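Local coordinates for nonsense-mediated mRNA decay protein 2 (Saccharomyces cerevisiae, PDB 4LUN), which takes part in the nonsense-mediated decay of mRNAs with premature stop codons, and is represented here by its N-terminal MIF4G domain, at residues L69-I72 and I73-T77; E62-L65 and E66-L69; A92-E95 and I96-L100; K29-S33 and I34-T38. One frame throughout, in Å; residues are numbered along the deposited sequence.

Contact 2 lies between contacts 1 and 4, its centre about 11 and 7 Å from theirs; contact 3, centred about 13 Å from contact 1, is the most buried. Contact 2 runs into contact 1 through Leu69: the first is the loop and 3-10 turn before helix 69-81, the second the opening turns of that helix. Contact 4, at the start of helix 34-44, touches contact 2 through the Arg36-Glu62 salt bridge. Contact 3, on helix 87-104, packs its Ile97 and Leu100 on Val76 of contact 1. Aliphatic packing and helix bonds prevail in contacts 1 and 3, charge, capping and turn bonds in surface contacts 2 and 4, though Glu95 of contact 3 also pairs with Arg5.

Contact 1: L69-I72 and I73-T77; sequences LSEI and IVTVT
Leu69 O receives the amide of Ile73, at 2.8 Å from Ile73 N, and the next three residues repeat the step in regular helical fashion: Ser70 O to Val74 N, Glu71 O to Thr75 N, Ile72 O to Val76 N. These are the opening turns of helix 69-81. Thr75 makes the side-chain hydrogen bond across the contact. Its OG1 stands beside the backbone N (chi1 -60°), which swings the hydroxyl back to the previous turn, where it donates to Glu71 O at 2.8 Å from Thr75 OG1. The amide, with Thr75 N 2.9 Å from Glu71 O, comes to that carbonyl from the opposite face of its plane. Glu71 lies alongside, pointing the same way, its CG 4.0 Å from Thr75 OG1. Thr77 repeats this two residues on, its OG1 donating to Ile73 O from above the carbonyl plane. On another side of the helix Ile73 lays CG1 3.3 Å from Leu69 O and crosses the leucine side chain at a slant, with Ile73 CD1 3.8 Å from Leu69 CG; Phe108 and Pro111 of helix 106-116 also meet this isoleucine. Val76 and Ile72 meet more loosely through their CG2 methyls. With an alanine in place of Thr75, Glu71 O would probably lose its hydroxyl donor and a gap would open against Leu44. Because Thr75 gives its proton to Glu71 O within its own helix, that donor needs no partner from the neighbours, consistent with the residue being buried beside Leu44 of helix 34-44.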
ATOM      1  N   LEU A  69     -11.543   4.257  24.363  1.00 29.32           N
ATOM      2  CA  LEU A  69     -11.616   4.195  22.902  1.00 32.78           C
ATOM      3  C   LEU A  69     -10.652   5.137  22.172  1.00 31.62           C
ATOM      4  O   LEU A  69      -9.917   4.701  21.279  1.00 30.39           O
ATOM      5  CB  LEU A  69     -13.044   4.456  22.427  1.00 36.08           C
ATOM      6  CG  LEU A  69     -13.211   4.404  20.911  1.00 32.93           C
ATOM      7  CD1 LEU A  69     -12.767   3.042  20.398  1.00 33.87           C
ATOM      8  CD2 LEU A  69     -14.644   4.681  20.539  1.00 36.03           C
ATOM      9  N   SER A  70     -10.668   6.418  22.535  1.00 26.80           N
ATOM     10  CA  SER A  70      -9.804   7.406  21.877  1.00 30.77           C
ATOM     11  C   SER A  70      -8.345   6.980  21.936  1.00 36.55           C
ATOM     12  O   SER A  70      -7.631   7.024  20.933  1.00 30.98           O
ATOM     13  CB  SER A  70      -9.954   8.781  22.525  1.00 36.93           C
ATOM     14  OG  SER A  70     -11.313   9.135  22.680  1.00 50.77           O
ATOM     15  N   GLU A  71      -7.909   6.572  23.122  1.00 34.66           N
ATOM     16  CA  GLU A  71      -6.555   6.075  23.308  1.00 32.58           C
ATOM     17  C   GLU A  71      -6.281   4.811  22.495  1.00 32.68           C
ATOM     18  O   GLU A  71      -5.173   4.621  21.986  1.00 34.26           O
ATOM     19  CB  GLU A  71      -6.276   5.820  24.794  1.00 38.39           C
ATOM     20  CG  GLU A  71      -4.967   5.116  25.053  1.00 39.58           C
ATOM     21  CD  GLU A  71      -4.519   5.244  26.486  1.00 44.68           C
ATOM     22  OE1 GLU A  71      -5.332   5.697  27.323  1.00 46.93           O
ATOM     23  OE2 GLU A  71      -3.351   4.902  26.773  1.00 49.09           O
ATOM     24  N   ILE A  72      -7.291   3.955  22.363  1.00 27.80           N
ATOM     25  CA  ILE A  72      -7.149   2.730  21.578  1.00 25.62           C
ATOM     26  C   ILE A  72      -6.948   3.080  20.103  1.00 26.02           C
ATOM     27  O   ILE A  72      -6.106   2.489  19.423  1.00 29.75           O
ATOM     28  CB  ILE A  72      -8.388   1.823  21.711  1.00 28.45           C
ATOM     29  CG1 ILE A  72      -8.445   1.188  23.101  1.00 29.90           C
ATOM     30  CG2 ILE A  72      -8.366   0.722  20.660  1.00 25.28           C
ATOM     31  CD1 ILE A  72      -9.707   0.383  23.348  1.00 32.92           C
ATOM     32  N   ILE A  73      -7.716   4.053  19.626  1.00 24.97           N
ATOM     33  CA  ILE A  73      -7.620   4.512  18.240  1.00 22.95           C
ATOM     34  C   ILE A  73      -6.219   5.033  17.909  1.00 29.44           C
ATOM     35  O   ILE A  73      -5.618   4.620  16.914  1.00 28.77           O
ATOM     36  CB  ILE A  73      -8.663   5.608  17.950  1.00 25.74           C
ATOM     37  CG1 ILE A  73     -10.070   5.009  17.985  1.00 24.98           C
ATOM     38  CG2 ILE A  73      -8.389   6.281  16.605  1.00 29.69           C
ATOM     39  CD1 ILE A  73     -11.160   6.035  18.115  1.00 31.83           C
ATOM     40  N   VAL A  74      -5.700   5.931  18.744  1.00 29.28           N
ATOM     41  CA  VAL A  74      -4.333   6.434  18.568  1.00 28.88           C
ATOM     42  C   VAL A  74      -3.291   5.321  18.654  1.00 29.69           C
ATOM     43  O   VAL A  74      -2.390   5.234  17.817  1.00 32.51           O
ATOM     44  CB  VAL A  74      -3.993   7.522  19.600  1.00 35.52           C
ATOM     45  CG1 VAL A  74      -2.524   7.928  19.484  1.00 38.82           C
ATOM     46  CG2 VAL A  74      -4.897   8.727  19.409  1.00 33.93           C
ATOM     47  N   THR A  75      -3.417   4.467  19.663  1.00 26.94           N
ATOM     48  CA  THR A  75      -2.486   3.358  19.845  1.00 26.72           C
ATOM     49  C   THR A  75      -2.473   2.412  18.650  1.00 31.56           C
ATOM     50  O   THR A  75      -1.407   2.063  18.134  1.00 29.90           O
ATOM     51  CB  THR A  75      -2.808   2.560  21.119  1.00 36.84           C
ATOM     52  OG1 THR A  75      -2.705   3.424  22.258  1.00 37.29           O
ATOM     53  CG2 THR A  75      -1.851   1.388  21.275  1.00 28.54           C
ATOM     54  N   VAL A  76      -3.659   2.003  18.210  1.00 26.64           N
ATOM     55  CA  VAL A  76      -3.786   1.103  17.071  1.00 24.60           C
ATOM     56  C   VAL A  76      -3.288   1.757  15.771  1.00 24.62           C
ATOM     57  O   VAL A  76      -2.679   1.093  14.931  1.00 26.59           O
ATOM     58  CB  VAL A  76      -5.245   0.609  16.924  1.00 29.87           C
ATOM     59  CG1 VAL A  76      -5.588   0.313  15.485  1.00 31.38           C
ATOM     60  CG2 VAL A  76      -5.478  -0.619  17.802  1.00 36.39           C
ATOM     61  N   THR A  77      -3.538   3.055  15.619  1.00 25.51           N
ATOM     62  CA  THR A  77      -3.083   3.777  14.435  1.00 23.99           C
ATOM     63  C   THR A  77      -1.570   3.664  14.309  1.00 26.59           C
ATOM     64  O   THR A  77      -1.043   3.382  13.232  1.00 27.32           O
ATOM     65  CB  THR A  77      -3.468   5.264  14.469  1.00 23.77           C
ATOM     66  OG1 THR A  77      -4.893   5.399  14.507  1.00 29.65           O
ATOM     67  CG2 THR A  77      -2.947   5.967  13.216  1.00 29.04           C
TER

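Contact 2: E62-L65 and E66-L69; sequences EASL and EKYL
Leu65 and Tyr68 close the 3-10 turn that leads the chain out of its loop and into helix 69-81. Tyr68 N lies 2.9 Å from Leu65 O; the bond is bent, 141° at the hydrogen, and the amide stands well above the carbonyl plane, 50° out of it. Tyr68 CB is brought to 3.7 Å from the same Leu65 O, while the ring leads away from the turn to Ile34, Asn37 and Thr38 of helix 34-44. A second i to i+3 bond follows at once, Leu69 N to Glu66 O at 3.2 Å. Tyr68, right before the helix, is at the N-cap position. From within the turn Lys67 curls back to Ser64, bent at chi2, chi3 and chi4, until its CE rests 3.4 Å from Ser64 OG. Its NZ sits 2.4 Å from Ser64 O, shorter than a hydrogen bond should be, so the exact placing of this ammonium is doubtful. Glu66 turns its carboxylate the other way, to a salt bridge with Arg107, and its own backbone N is buried without a partner in the model. The Leu65 side chain is buried against Asn37 and Phe104.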
ATOM      1  N   GLU A  62     -14.247  -9.652  26.997  1.00 34.86           N
ATOM      2  CA  GLU A  62     -14.322  -9.600  28.460  1.00 39.48           C
ATOM      3  C   GLU A  62     -14.275  -8.179  29.011  1.00 40.34           C
ATOM      4  O   GLU A  62     -14.903  -7.874  30.029  1.00 39.25           O
ATOM      5  CB  GLU A  62     -13.196 -10.430  29.084  1.00 40.12           C
ATOM      6  CG  GLU A  62     -13.371 -11.934  28.925  1.00 43.82           C
ATOM      7  CD  GLU A  62     -12.166 -12.721  29.410  1.00 52.75           C
ATOM      8  OE1 GLU A  62     -11.171 -12.096  29.833  1.00 54.79           O
ATOM      9  OE2 GLU A  62     -12.214 -13.968  29.364  1.00 58.91           O
ATOM     10  N   ALA A  63     -13.519  -7.314  28.345  1.00 34.64           N
ATOM     11  CA  ALA A  63     -13.325  -5.952  28.830  1.00 34.18           C
ATOM     12  C   ALA A  63     -14.295  -4.970  28.199  1.00 39.78           C
ATOM     13  O   ALA A  63     -14.635  -5.082  27.019  1.00 38.26           O
ATOM     14  CB  ALA A  63     -11.897  -5.503  28.592  1.00 34.47           C
ATOM     15  N   SER A  64     -14.734  -4.009  29.006  1.00 32.45           N
ATOM     16  CA  SER A  64     -15.466  -2.850  28.526  1.00 36.34           C
ATOM     17  C   SER A  64     -14.447  -1.748  28.317  1.00 45.74           C
ATOM     18  O   SER A  64     -13.936  -1.168  29.277  1.00 48.15           O
ATOM     19  CB  SER A  64     -16.502  -2.394  29.545  1.00 42.91           C
ATOM     20  OG  SER A  64     -16.994  -1.107  29.209  1.00 51.74           O
ATOM     21  N   LEU A  65     -14.168  -1.464  27.053  1.00 38.57           N
ATOM     22  CA  LEU A  65     -13.072  -0.590  26.663  1.00 35.12           C
ATOM     23  C   LEU A  65     -13.550   0.780  26.184  1.00 28.03           C
ATOM     24  O   LEU A  65     -12.749   1.598  25.730  1.00 30.77           O
ATOM     25  CB  LEU A  65     -12.280  -1.269  25.549  1.00 31.93           C
ATOM     26  CG  LEU A  65     -11.605  -2.592  25.900  1.00 33.55           C
ATOM     27  CD1 LEU A  65     -11.301  -3.401  24.657  1.00 35.85           C
ATOM     28  CD2 LEU A  65     -10.327  -2.329  26.666  1.00 35.96           C
ATOM     29  N   GLU A  66     -14.851   1.029  26.297  1.00 30.62           N
ATOM     30  CA  GLU A  66     -15.473   2.236  25.742  1.00 33.14           C
ATOM     31  C   GLU A  66     -14.818   3.566  26.140  1.00 33.93           C
ATOM     32  O   GLU A  66     -14.634   4.452  25.309  1.00 32.28           O
ATOM     33  CB  GLU A  66     -16.962   2.271  26.103  1.00 40.41           C
ATOM     34  CG  GLU A  66     -17.792   3.183  25.215  1.00 47.84           C
ATOM     35  CD  GLU A  66     -17.960   2.626  23.811  1.00 45.06           C
ATOM     36  OE1 GLU A  66     -17.768   3.389  22.841  1.00 49.99           O
ATOM     37  OE2 GLU A  66     -18.290   1.426  23.681  1.00 49.13           O
ATOM     38  N   LYS A  67     -14.473   3.720  27.411  1.00 33.58           N
ATOM     39  CA  LYS A  67     -13.928   4.992  27.871  1.00 34.22           C
ATOM     40  C   LYS A  67     -12.460   5.151  27.489  1.00 31.93           C
ATOM     41  O   LYS A  67     -11.900   6.241  27.621  1.00 39.89           O
ATOM     42  CB  LYS A  67     -14.111   5.164  29.382  1.00 39.25           C
ATOM     43  CG  LYS A  67     -14.067   3.864  30.164  1.00 43.61           C
ATOM     44  CD  LYS A  67     -15.465   3.289  30.385  1.00 43.70           C
ATOM     45  CE  LYS A  67     -15.629   1.951  29.672  1.00 32.99           C
ATOM     46  NZ  LYS A  67     -14.369   1.156  29.702  1.00 37.33           N
ATOM     47  N   TYR A  68     -11.839   4.065  27.027  1.00 29.30           N
ATOM     48  CA  TYR A  68     -10.459   4.125  26.545  1.00 27.51           C
ATOM     49  C   TYR A  68     -10.391   4.114  25.013  1.00 32.58           C
ATOM     50  O   TYR A  68      -9.315   3.982  24.437  1.00 30.61           O
ATOM     51  CB  TYR A  68      -9.622   2.971  27.118  1.00 26.96           C
ATOM     52  CG  TYR A  68      -8.968   3.264  28.462  1.00 30.27           C
ATOM     53  CD1 TYR A  68      -7.609   3.545  28.550  1.00 32.58           C
ATOM     54  CD2 TYR A  68      -9.710   3.262  29.637  1.00 34.97           C
ATOM     55  CE1 TYR A  68      -7.008   3.816  29.773  1.00 34.81           C
ATOM     56  CE2 TYR A  68      -9.117   3.529  30.863  1.00 27.40           C
ATOM     57  CZ  TYR A  68      -7.771   3.808  30.924  1.00 29.07           C
ATOM     58  OH  TYR A  68      -7.178   4.074  32.144  1.00 28.98           O
ATOM     59  N   LEU A  69     -11.543   4.257  24.363  1.00 29.32           N
ATOM     60  CA  LEU A  69     -11.616   4.195  22.902  1.00 32.78           C
ATOM     61  C   LEU A  69     -10.652   5.137  22.172  1.00 31.62           C
ATOM     62  O   LEU A  69      -9.917   4.701  21.279  1.00 30.39           O
ATOM     63  CB  LEU A  69     -13.044   4.456  22.427  1.00 36.08           C
ATOM     64  CG  LEU A  69     -13.211   4.404  20.911  1.00 32.93           C
ATOM     65  CD1 LEU A  69     -12.767   3.042  20.398  1.00 33.87           C
ATOM     66  CD2 LEU A  69     -14.644   4.681  20.539  1.00 36.03           C
TER

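Contact 3: A92-E95 and I96-L100; sequences AAVE and IISGL
Val94 O takes two donors from the following turn of helix 87-104: Ser98 N at 2.9 Å from Val94 O and Ser98 OG at 2.8 Å from Val94 O. The two arrive from opposite faces of the carbonyl plane, the hydroxyl able to do so because OG stands beside the backbone N (chi1 -68°). Ser98 OG has a further partner in Asn13 ND2, so this buried hydroxyl is satisfied on both counts. The other carbonyls each take one amide in helical succession: Ala92 O from Ile96, Ala93 O from Ile97, and Glu95 O from Gly99, with Gly99 N 3.0 Å from Glu95 O. Carbon packs close against two of them, Ile96 CG1 3.1 Å from Ala92 O and Ile97 CG1 3.1 Å from Ala93 O. Glu95, bent at chi2, sends its carboxylate outside the segment, where OE1 forms a salt bridge with Arg5 and OE2 is hydrogen-bonded as well. Helices 3-17, 52-60 and 69-81 all touch this stretch: Val94, Glu95 and Ser98 rest on Leu9 of helix 3-17, Ile96 lies on Leu56 of helix 52-60, and Ala93 and Ile97 meet Leu80 of helix 69-81.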
ATOM      1  N   ALA A  92      -2.429 -11.274  11.701  1.00 31.02           N
ATOM      2  CA  ALA A  92      -2.745 -10.946  13.083  1.00 28.12           C
ATOM      3  C   ALA A  92      -3.376  -9.561  13.174  1.00 25.94           C
ATOM      4  O   ALA A  92      -4.380  -9.377  13.859  1.00 32.60           O
ATOM      5  CB  ALA A  92      -1.496 -11.021  13.944  1.00 36.22           C
ATOM      6  N   ALA A  93      -2.797  -8.597  12.466  1.00 21.76           N
ATOM      7  CA  ALA A  93      -3.331  -7.237  12.467  1.00 23.28           C
ATOM      8  C   ALA A  93      -4.757  -7.217  11.917  1.00 25.61           C
ATOM      9  O   ALA A  93      -5.622  -6.512  12.437  1.00 26.05           O
ATOM     10  CB  ALA A  93      -2.438  -6.311  11.661  1.00 24.16           C
ATOM     11  N   VAL A  94      -4.998  -7.993  10.865  1.00 25.46           N
ATOM     12  CA  VAL A  94      -6.330  -8.058  10.268  1.00 22.60           C
ATOM     13  C   VAL A  94      -7.373  -8.607  11.254  1.00 27.03           C
ATOM     14  O   VAL A  94      -8.470  -8.066  11.366  1.00 25.02           O
ATOM     15  CB  VAL A  94      -6.342  -8.902   8.974  1.00 24.56           C
ATOM     16  CG1 VAL A  94      -7.773  -9.159   8.517  1.00 26.27           C
ATOM     17  CG2 VAL A  94      -5.531  -8.211   7.879  1.00 26.14           C
ATOM     18  N   GLU A  95      -7.028  -9.676  11.966  1.00 28.59           N
ATOM     19  CA  GLU A  95      -7.954 -10.269  12.929  1.00 26.99           C
ATOM     20  C   GLU A  95      -8.244  -9.330  14.097  1.00 26.92           C
ATOM     21  O   GLU A  95      -9.382  -9.216  14.545  1.00 24.08           O
ATOM     22  CB  GLU A  95      -7.408 -11.595  13.458  1.00 31.09           C
ATOM     23  CG  GLU A  95      -7.354 -12.707  12.424  1.00 33.19           C
ATOM     24  CD  GLU A  95      -8.687 -13.408  12.228  1.00 37.11           C
ATOM     25  OE1 GLU A  95      -9.663 -13.086  12.947  1.00 39.39           O
ATOM     26  OE2 GLU A  95      -8.753 -14.298  11.356  1.00 36.01           O
ATOM     27  N   ILE A  96      -7.202  -8.669  14.588  1.00 27.34           N
ATOM     28  CA  ILE A  96      -7.326  -7.712  15.681  1.00 28.18           C
ATOM     29  C   ILE A  96      -8.159  -6.489  15.294  1.00 29.21           C
ATOM     30  O   ILE A  96      -9.048  -6.075  16.035  1.00 25.17           O
ATOM     31  CB  ILE A  96      -5.936  -7.263  16.160  1.00 30.40           C
ATOM     32  CG1 ILE A  96      -5.182  -8.457  16.749  1.00 33.37           C
ATOM     33  CG2 ILE A  96      -6.047  -6.133  17.170  1.00 31.04           C
ATOM     34  CD1 ILE A  96      -3.681  -8.241  16.854  1.00 31.03           C
ATOM     35  N   ILE A  97      -7.882  -5.911  14.134  1.00 23.27           N
ATOM     36  CA  ILE A  97      -8.657  -4.759  13.681  1.00 23.26           C
ATOM     37  C   ILE A  97     -10.107  -5.153  13.420  1.00 22.66           C
ATOM     38  O   ILE A  97     -11.011  -4.387  13.721  1.00 22.39           O
ATOM     39  CB  ILE A  97      -8.049  -4.095  12.425  1.00 23.59           C
ATOM     40  CG1 ILE A  97      -6.642  -3.571  12.728  1.00 29.76           C
ATOM     41  CG2 ILE A  97      -8.928  -2.946  11.931  1.00 20.47           C
ATOM     42  CD1 ILE A  97      -6.602  -2.587  13.870  1.00 32.08           C
ATOM     43  N   SER A  98     -10.326  -6.344  12.869  1.00 20.27           N
ATOM     44  CA  SER A  98     -11.683  -6.835  12.624  1.00 19.01           C
ATOM     45  C   SER A  98     -12.468  -6.963  13.927  1.00 23.03           C
ATOM     46  O   SER A  98     -13.641  -6.599  13.979  1.00 24.22           O
ATOM     47  CB  SER A  98     -11.672  -8.173  11.885  1.00 22.71           C
ATOM     48  OG  SER A  98     -11.185  -8.017  10.563  1.00 23.10           O
ATOM     49  N   GLY A  99     -11.819  -7.477  14.968  1.00 22.65           N
ATOM     50  CA  GLY A  99     -12.442  -7.593  16.279  1.00 27.27           C
ATOM     51  C   GLY A  99     -12.848  -6.245  16.838  1.00 24.93           C
ATOM     52  O   GLY A  99     -13.962  -6.070  17.333  1.00 28.81           O
ATOM     53  N   LEU A 100     -11.940  -5.281  16.753  1.00 22.32           N
ATOM     54  CA  LEU A 100     -12.205  -3.944  17.251  1.00 19.10           C
ATOM     55  C   LEU A 100     -13.317  -3.292  16.447  1.00 24.73           C
ATOM     56  O   LEU A 100     -14.177  -2.623  17.010  1.00 22.11           O
ATOM     57  CB  LEU A 100     -10.936  -3.097  17.212  1.00 23.10           C
ATOM     58  CG  LEU A 100      -9.974  -3.364  18.366  1.00 23.71           C
ATOM     59  CD1 LEU A 100      -8.593  -2.840  18.031  1.00 27.01           C
ATOM     60  CD2 LEU A 100     -10.507  -2.716  19.639  1.00 29.57           C
TER

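Contact 4: K29-S33 and I34-T38; sequences KLDSS and IKRNT
Asp31 holds CG anti to its N (chi1 -175°) and Arg36 bends at chi2 (62°), which lays the carboxylate against the arginine's CB and CG and brings NH1 to OD2. Asp31 OD2 is 3.2 Å from Arg36 CG, and Arg36 NH1 forms a salt bridge with Asp31 OD2 at 3.2 Å. The carboxylate oxygen sits at the guanidinium edge, close to its plane, but the two flat groups are turned 75° apart, and NH1 meets OD2 on its anti side but tilted out of the carboxylate plane. The other oxygen, OD1, serves Ser33 twice. Ser33 N donates to Asp31 OD1 at 3.0 Å, nearly in line with the C-O bond, and Ser33 OG donates to the syn lone pair of Asp31 OD1 at 2.7 Å. Having given its proton there, the hydroxyl accepts from Arg36 N, with Ser33 OG 3.1 Å from Arg36 N. The first ordinary helical bond follows, Asn37 N to Ser33 O at 3.0 Å. A leucine in place of Asp31 would probably leave the Ser33 hydroxyl free to turn away from Arg36 N and NH1 without its carboxylate. The rest of the guanidinium is held by two more acids, NH2 by Glu62 and NE by Asp59, so Arg36 ties the helix start to helix 52-60 and the loop after it. Ser33 OG on Arg36 N is a classic serine N-cap, starting helix 34-44 of the MIF4G domain, and here an Asx turn from Asp31 OD1 to the Ser33 amide leads into it.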
ATOM      1  N   LYS A  29     -21.709  -8.689  33.458  1.00 46.10           N
ATOM      2  CA  LYS A  29     -21.143  -7.357  33.293  1.00 43.04           C
ATOM      3  C   LYS A  29     -19.728  -7.439  32.724  1.00 40.75           C
ATOM      4  O   LYS A  29     -18.989  -8.391  32.991  1.00 48.07           O
ATOM      5  CB  LYS A  29     -21.124  -6.614  34.632  1.00 42.13           C
ATOM      6  CG  LYS A  29     -21.036  -5.098  34.511  1.00 44.20           C
ATOM      7  CD  LYS A  29     -20.889  -4.437  35.871  1.00 37.55           C
ATOM      8  CE  LYS A  29     -19.493  -3.873  36.079  1.00 41.31           C
ATOM      9  NZ  LYS A  29     -19.422  -2.408  35.811  1.00 46.74           N
ATOM     10  N   LEU A  30     -19.355  -6.438  31.933  1.00 42.26           N
ATOM     11  CA  LEU A  30     -17.999  -6.358  31.401  1.00 39.97           C
ATOM     12  C   LEU A  30     -17.042  -5.738  32.417  1.00 33.88           C
ATOM     13  O   LEU A  30     -17.457  -4.954  33.277  1.00 35.31           O
ATOM     14  CB  LEU A  30     -17.988  -5.550  30.108  1.00 38.50           C
ATOM     15  CG  LEU A  30     -18.721  -6.194  28.930  1.00 44.72           C
ATOM     16  CD1 LEU A  30     -18.899  -5.192  27.800  1.00 49.41           C
ATOM     17  CD2 LEU A  30     -17.970  -7.431  28.443  1.00 41.71           C
ATOM     18  N   ASP A  31     -15.764  -6.105  32.303  1.00 30.15           N
ATOM     19  CA  ASP A  31     -14.690  -5.588  33.153  1.00 25.78           C
ATOM     20  C   ASP A  31     -14.299  -4.204  32.659  1.00 29.14           C
ATOM     21  O   ASP A  31     -13.675  -4.074  31.604  1.00 30.21           O
ATOM     22  CB  ASP A  31     -13.493  -6.537  33.077  1.00 25.88           C
ATOM     23  CG  ASP A  31     -12.354  -6.155  34.024  1.00 29.28           C
ATOM     24  OD1 ASP A  31     -12.310  -5.005  34.509  1.00 23.60           O
ATOM     25  OD2 ASP A  31     -11.486  -7.017  34.274  1.00 32.07           O
ATOM     26  N   SER A  32     -14.672  -3.171  33.409  1.00 25.07           N
ATOM     27  CA  SER A  32     -14.353  -1.800  33.020  1.00 28.65           C
ATOM     28  C   SER A  32     -13.245  -1.208  33.880  1.00 28.03           C
ATOM     29  O   SER A  32     -12.999  -0.001  33.843  1.00 31.83           O
ATOM     30  CB  SER A  32     -15.598  -0.905  33.072  1.00 32.62           C
ATOM     31  OG  SER A  32     -16.088  -0.771  34.392  1.00 38.58           O
ATOM     32  N   SER A  33     -12.564  -2.061  34.639  1.00 24.07           N
ATOM     33  CA  SER A  33     -11.534  -1.598  35.566  1.00 20.15           C
ATOM     34  C   SER A  33     -10.362  -0.933  34.852  1.00 22.91           C
ATOM     35  O   SER A  33     -10.051  -1.255  33.698  1.00 21.24           O
ATOM     36  CB  SER A  33     -11.014  -2.761  36.411  1.00 22.04           C
ATOM     37  OG  SER A  33     -10.246  -3.643  35.616  1.00 19.16           O
ATOM     38  N   ILE A  34      -9.708  -0.012  35.550  1.00 19.29           N
ATOM     39  CA  ILE A  34      -8.543   0.671  35.004  1.00 16.80           C
ATOM     40  C   ILE A  34      -7.440  -0.338  34.673  1.00 22.55           C
ATOM     41  O   ILE A  34      -6.835  -0.266  33.602  1.00 21.58           O
ATOM     42  CB  ILE A  34      -8.008   1.755  35.951  1.00 18.74           C
ATOM     43  CG1 ILE A  34      -9.044   2.867  36.155  1.00 24.18           C
ATOM     44  CG2 ILE A  34      -6.696   2.318  35.430  1.00 21.50           C
ATOM     45  CD1 ILE A  34      -9.519   3.519  34.869  1.00 22.69           C
ATOM     46  N   LYS A  35      -7.200  -1.290  35.578  1.00 18.04           N
ATOM     47  CA  LYS A  35      -6.173  -2.308  35.349  1.00 19.47           C
ATOM     48  C   LYS A  35      -6.431  -3.081  34.057  1.00 20.73           C
ATOM     49  O   LYS A  35      -5.520  -3.260  33.243  1.00 20.52           O
ATOM     50  CB  LYS A  35      -6.083  -3.276  36.538  1.00 19.11           C
ATOM     51  CG  LYS A  35      -4.992  -4.335  36.409  1.00 25.23           C
ATOM     52  CD  LYS A  35      -4.660  -4.955  37.780  1.00 28.31           C
ATOM     53  CE  LYS A  35      -5.532  -6.163  38.102  1.00 28.85           C
ATOM     54  NZ  LYS A  35      -5.288  -6.671  39.507  1.00 23.34           N
ATOM     55  N   ARG A  36      -7.677  -3.497  33.853  1.00 20.50           N
ATOM     56  CA  ARG A  36      -8.031  -4.300  32.681  1.00 20.37           C
ATOM     57  C   ARG A  36      -7.845  -3.503  31.402  1.00 26.42           C
ATOM     58  O   ARG A  36      -7.332  -4.018  30.399  1.00 23.83           O
ATOM     59  CB  ARG A  36      -9.483  -4.775  32.759  1.00 23.20           C
ATOM     60  CG  ARG A  36      -9.814  -5.863  31.748  1.00 29.12           C
ATOM     61  CD  ARG A  36      -8.969  -7.090  32.021  1.00 31.67           C
ATOM     62  NE  ARG A  36      -9.095  -8.107  30.981  1.00 37.71           N
ATOM     63  CZ  ARG A  36     -10.018  -9.061  30.984  1.00 40.21           C
ATOM     64  NH1 ARG A  36     -10.909  -9.121  31.967  1.00 33.15           N
ATOM     65  NH2 ARG A  36     -10.055  -9.951  30.003  1.00 42.41           N
ATOM     66  N   ASN A  37      -8.271  -2.245  31.438  1.00 20.53           N
ATOM     67  CA  ASN A  37      -8.280  -1.419  30.238  1.00 28.91           C
ATOM     68  C   ASN A  37      -6.887  -0.927  29.878  1.00 30.07           C
ATOM     69  O   ASN A  37      -6.531  -0.879  28.708  1.00 27.97           O
ATOM     70  CB  ASN A  37      -9.262  -0.254  30.381  1.00 27.81           C
ATOM     71  CG  ASN A  37     -10.717  -0.710  30.396  1.00 34.27           C
ATOM     72  OD1 ASN A  37     -11.179  -1.394  29.483  1.00 42.60           O
ATOM     73  ND2 ASN A  37     -11.442  -0.339  31.446  1.00 41.20           N
ATOM     74  N   THR A  38      -6.093  -0.559  30.880  1.00 27.75           N
ATOM     75  CA  THR A  38      -4.706  -0.204  30.612  1.00 23.90           C
ATOM     76  C   THR A  38      -3.905  -1.443  30.216  1.00 29.97           C
ATOM     77  O   THR A  38      -2.940  -1.346  29.460  1.00 31.52           O
ATOM     78  CB  THR A  38      -4.033   0.490  31.814  1.00 26.32           C
ATOM     79  OG1 THR A  38      -4.155  -0.338  32.973  1.00 25.22           O
ATOM     80  CG2 THR A  38      -4.675   1.825  32.085  1.00 27.99           C
TER